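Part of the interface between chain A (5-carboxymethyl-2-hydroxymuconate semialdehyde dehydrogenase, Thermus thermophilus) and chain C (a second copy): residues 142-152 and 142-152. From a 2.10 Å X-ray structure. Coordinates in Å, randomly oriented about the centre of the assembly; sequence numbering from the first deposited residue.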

# COMPACT_ATOMS: atom_id res chain seq x y z
N ALA A 142 -11.29 -7.41 4.51
CA ALA A 142 -10.83 -7.51 5.90
C ALA A 142 -9.65 -8.42 6.23
O ALA A 142 -8.99 -8.22 7.25
CB ALA A 142 -12.02 -7.87 6.80
N MET A 143 -9.39 -9.41 5.39
CA MET A 143 -8.28 -10.33 5.65
C MET A 143 -7.01 -9.99 4.88
O MET A 143 -5.96 -10.57 5.12
CB MET A 143 -8.68 -11.76 5.29
CG MET A 143 -9.93 -12.28 5.98
SD MET A 143 -10.32 -13.94 5.38
CE MET A 143 -8.85 -14.88 5.99
N GLU A 144 -7.12 -9.05 3.95
CA GLU A 144 -6.01 -8.66 3.09
C GLU A 144 -4.81 -7.95 3.70
O GLU A 144 -4.94 -7.07 4.56
CB GLU A 144 -6.53 -7.78 1.95
CG GLU A 144 -7.62 -8.42 1.11
CD GLU A 144 -8.32 -7.44 0.17
OE1 GLU A 144 -9.31 -7.85 -0.48
OE2 GLU A 144 -7.88 -6.27 0.07
N ASP A 145 -3.63 -8.38 3.27
CA ASP A 145 -2.40 -7.72 3.66
C ASP A 145 -1.34 -7.88 2.59
O ASP A 145 -1.59 -7.57 1.43
CB ASP A 145 -1.85 -8.16 5.02
CG ASP A 145 -0.92 -7.10 5.62
OD1 ASP A 145 0.07 -7.43 6.31
OD2 ASP A 145 -1.18 -5.90 5.40
N ARG A 146 -0.17 -8.39 2.95
CA ARG A 146 0.93 -8.46 2.00
C ARG A 146 1.68 -9.79 1.82
O ARG A 146 1.46 -10.75 2.56
CB ARG A 146 1.96 -7.39 2.39
CG ARG A 146 1.35 -6.02 2.69
CD ARG A 146 2.39 -5.08 3.31
NE ARG A 146 3.52 -4.84 2.41
CZ ARG A 146 4.64 -4.20 2.75
NH1 ARG A 146 4.79 -3.71 3.97
NH2 ARG A 146 5.61 -4.03 1.85
N THR A 147 2.55 -9.82 0.82
CA THR A 147 3.39 -10.98 0.58
C THR A 147 4.83 -10.50 0.71
O THR A 147 5.16 -9.38 0.32
CB THR A 147 3.21 -11.59 -0.84
OG1 THR A 147 3.42 -10.59 -1.85
CG2 THR A 147 1.82 -12.19 -0.97
N PHE A 148 5.68 -11.32 1.30
CA PHE A 148 7.07 -10.98 1.49
C PHE A 148 7.95 -12.15 1.02
O PHE A 148 8.59 -12.81 1.83
CB PHE A 148 7.38 -10.68 2.95
CG PHE A 148 6.70 -9.46 3.48
CD1 PHE A 148 5.51 -9.56 4.20
CD2 PHE A 148 7.24 -8.20 3.28
CE1 PHE A 148 4.88 -8.43 4.70
CE2 PHE A 148 6.62 -7.06 3.78
CZ PHE A 148 5.44 -7.18 4.49
N PRO A 149 7.97 -12.42 -0.29
CA PRO A 149 8.79 -13.53 -0.77
C PRO A 149 10.28 -13.22 -0.72
O PRO A 149 10.70 -12.08 -0.91
CB PRO A 149 8.28 -13.75 -2.20
CG PRO A 149 7.78 -12.40 -2.60
CD PRO A 149 7.13 -11.85 -1.37
N VAL A 150 11.08 -14.23 -0.42
CA VAL A 150 12.52 -14.06 -0.36
C VAL A 150 13.13 -14.91 -1.46
O VAL A 150 13.26 -16.13 -1.32
CB VAL A 150 13.10 -14.48 1.00
CG1 VAL A 150 14.62 -14.31 0.99
CG2 VAL A 150 12.48 -13.64 2.11
N ASP A 151 13.48 -14.25 -2.56
CA ASP A 151 14.07 -14.91 -3.72
C ASP A 151 13.24 -16.14 -4.10
O ASP A 151 12.01 -16.05 -4.20
CB ASP A 151 15.52 -15.31 -3.39
CG ASP A 151 16.35 -14.11 -2.93
OD1 ASP A 151 16.28 -13.05 -3.59
OD2 ASP A 151 17.07 -14.22 -1.91
N ARG A 152 13.89 -17.27 -4.32
CA ARG A 152 13.17 -18.49 -4.67
C ARG A 152 13.29 -19.49 -3.52
O ARG A 152 13.08 -20.68 -3.70
CB ARG A 152 13.76 -19.11 -5.94
CG ARG A 152 13.78 -18.19 -7.16
CD ARG A 152 14.69 -18.76 -8.24
NE ARG A 152 14.24 -20.08 -8.69
CZ ARG A 152 15.03 -21.02 -9.21
NH1 ARG A 152 16.33 -20.79 -9.34
NH2 ARG A 152 14.52 -22.18 -9.59
N ALA C 142 11.67 -6.38 -4.21
CA ALA C 142 11.20 -6.48 -5.59
C ALA C 142 10.14 -7.54 -5.92
O ALA C 142 9.51 -7.45 -6.98
CB ALA C 142 12.40 -6.63 -6.52
N MET C 143 9.94 -8.52 -5.05
CA MET C 143 8.95 -9.56 -5.32
C MET C 143 7.66 -9.32 -4.55
O MET C 143 6.64 -9.96 -4.81
CB MET C 143 9.49 -10.94 -4.93
CG MET C 143 10.72 -11.39 -5.71
SD MET C 143 11.26 -13.01 -5.15
CE MET C 143 9.96 -14.06 -5.87
N GLU C 144 7.71 -8.39 -3.61
CA GLU C 144 6.58 -8.09 -2.75
C GLU C 144 5.31 -7.48 -3.35
O GLU C 144 5.36 -6.59 -4.21
CB GLU C 144 7.06 -7.18 -1.61
CG GLU C 144 8.19 -7.75 -0.78
CD GLU C 144 8.75 -6.75 0.22
OE1 GLU C 144 9.76 -7.08 0.90
OE2 GLU C 144 8.20 -5.64 0.32
N ASP C 145 4.18 -7.98 -2.87
CA ASP C 145 2.89 -7.43 -3.25
C ASP C 145 1.82 -7.70 -2.21
O ASP C 145 2.01 -7.37 -1.04
CB ASP C 145 2.40 -7.88 -4.63
CG ASP C 145 1.37 -6.90 -5.20
OD1 ASP C 145 0.36 -7.33 -5.80
OD2 ASP C 145 1.58 -5.67 -5.05
N ARG C 146 0.72 -8.32 -2.61
CA ARG C 146 -0.41 -8.50 -1.69
C ARG C 146 -1.05 -9.88 -1.52
O ARG C 146 -0.75 -10.83 -2.25
CB ARG C 146 -1.51 -7.51 -2.11
CG ARG C 146 -1.02 -6.06 -2.29
CD ARG C 146 -2.12 -5.13 -2.81
NE ARG C 146 -3.28 -5.12 -1.92
CZ ARG C 146 -4.44 -4.54 -2.19
NH1 ARG C 146 -4.63 -3.91 -3.35
NH2 ARG C 146 -5.43 -4.60 -1.31
N THR C 147 -1.94 -9.98 -0.53
CA THR C 147 -2.69 -11.21 -0.29
C THR C 147 -4.16 -10.84 -0.37
O THR C 147 -4.57 -9.76 0.08
CB THR C 147 -2.44 -11.86 1.11
OG1 THR C 147 -2.71 -10.91 2.15
CG2 THR C 147 -1.01 -12.36 1.22
N PHE C 148 -4.95 -11.71 -0.98
CA PHE C 148 -6.38 -11.49 -1.12
C PHE C 148 -7.13 -12.74 -0.67
O PHE C 148 -7.68 -13.47 -1.50
CB PHE C 148 -6.74 -11.18 -2.58
CG PHE C 148 -6.09 -9.93 -3.12
CD1 PHE C 148 -4.86 -10.00 -3.76
CD2 PHE C 148 -6.72 -8.70 -3.00
CE1 PHE C 148 -4.27 -8.85 -4.27
CE2 PHE C 148 -6.13 -7.54 -3.52
CZ PHE C 148 -4.90 -7.62 -4.15
N PRO C 149 -7.13 -13.02 0.64
CA PRO C 149 -7.82 -14.21 1.14
C PRO C 149 -9.32 -14.05 0.97
O PRO C 149 -9.84 -12.94 1.03
CB PRO C 149 -7.43 -14.24 2.62
CG PRO C 149 -6.15 -13.46 2.68
CD PRO C 149 -6.43 -12.32 1.74
N VAL C 150 -10.02 -15.16 0.73
CA VAL C 150 -11.47 -15.11 0.60
C VAL C 150 -12.06 -16.03 1.66
O VAL C 150 -12.17 -17.24 1.46
CB VAL C 150 -11.94 -15.56 -0.79
CG1 VAL C 150 -13.47 -15.54 -0.84
CG2 VAL C 150 -11.39 -14.63 -1.86
N ASP C 151 -12.43 -15.44 2.79
CA ASP C 151 -12.99 -16.18 3.91
C ASP C 151 -12.07 -17.36 4.26
O ASP C 151 -10.85 -17.20 4.34
CB ASP C 151 -14.40 -16.68 3.57
CG ASP C 151 -15.32 -15.55 3.10
OD1 ASP C 151 -15.28 -14.45 3.69
OD2 ASP C 151 -16.08 -15.77 2.13
N ARG C 152 -12.65 -18.55 4.45
CA ARG C 152 -11.87 -19.73 4.81
C ARG C 152 -11.79 -20.69 3.62
O ARG C 152 -11.33 -21.83 3.76
CB ARG C 152 -12.52 -20.46 5.98
CG ARG C 152 -12.99 -19.56 7.12
CD ARG C 152 -11.90 -19.30 8.15
NE ARG C 152 -12.27 -18.21 9.06
CZ ARG C 152 -11.64 -17.91 10.19
NH1 ARG C 152 -10.58 -18.62 10.56
NH2 ARG C 152 -12.04 -16.89 10.93
O HOH W 1 -10.19 -10.25 2.47
O HOH W 2 -9.62 -10.51 -0.68
O HOH W 3 4.28 -6.28 0.11
O HOH W 4 6.71 -3.62 -1.13
O HOH W 5 11.02 -9.29 -2.16
O HOH W 6 10.33 -9.74 1.06

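The same short segment from two copies of the protein meets itself in an antiparallel, nearly symmetric pairing, in which four hydrogen bonds at the centre, two between backbones and two from a backbone amide to a threonine hydroxyl, are flanked by salt bridges and by methionine-proline packing, burying 854 Å² in all.

The centre of the pairing is Arg146(A) opposite Arg146(C), whose CA atoms lie only 3.9 Å apart. Backbones can come this close because the two side chains diverge, each CA-to-CB bond pointing away from the other stretch. Beside this point, Thr147(C) N donates to Asp145(A) O at 3.1 Å, and Thr147(A) N donates to Asp145(C) O at the same distance. The return bonds do not go to a carbonyl: Asp145(A) N donates to Thr147(C) OG1 at 2.9 Å, and Asp145(C) N to Thr147(A) OG1, also at 2.9 Å. Threonine suits this place because its hydroxyl, with chi1 in the p well, accepts the amide proton, while its methyl fills space: CG2 of Thr147(A) lies 3.6 Å from CG2 of Thr147(C).

Although each Arg146 leaves the backbone pointing away, its long side chain still reaches a partner. Glu144(A) OE2 forms a salt bridge with Arg146(C) NH2 at 3.3 Å, and Arg146(A) NH2 forms its counterpart with Glu144(C) OE2 at 3.4 Å. The extended glutamates, m then t, carry their carboxylates along the neighbouring chain. Their other oxygens approach the phenylalanine edges, where the ring hydrogens carry slight positive charge: Glu144(A) OE1 is 3.7 Å from Phe148(C) CD2, and Glu144(C) OE1 is 3.6 Å from Phe148(A) CD2.

Farther out, Met143 and Pro149 point toward the opposing stretch and supply apolar contact. Met143(A) CE lies 3.7 Å from Pro149(C) CB, while Pro149(A) CG comes within 3.2 Å of Met143(C) CB. The flexible thioether can follow the surface of the compact proline ring, and the two rings differ in pucker, C-gamma endo in Pro149(A) and exo in Pro149(C). Met143(A) and Met143(C) each have more of their surface covered by the other stretch than any other residue here, and the sulfur also reaches past the proline, with Met143(C) SD 3.3 Å from Asp151(A) O.

Water completes the polar contacts. Water 1 accepts from Met143(A) N at 3.1 Å, and water 5 from Met143(C) N at 3.2 Å, each near the partner's Pro149 carbonyl. Water 3 accepts from Arg146(A) NE at 2.8 Å and donates to Asp145(C) O, also at 2.8 Å, tying an arginine to the opposing backbone.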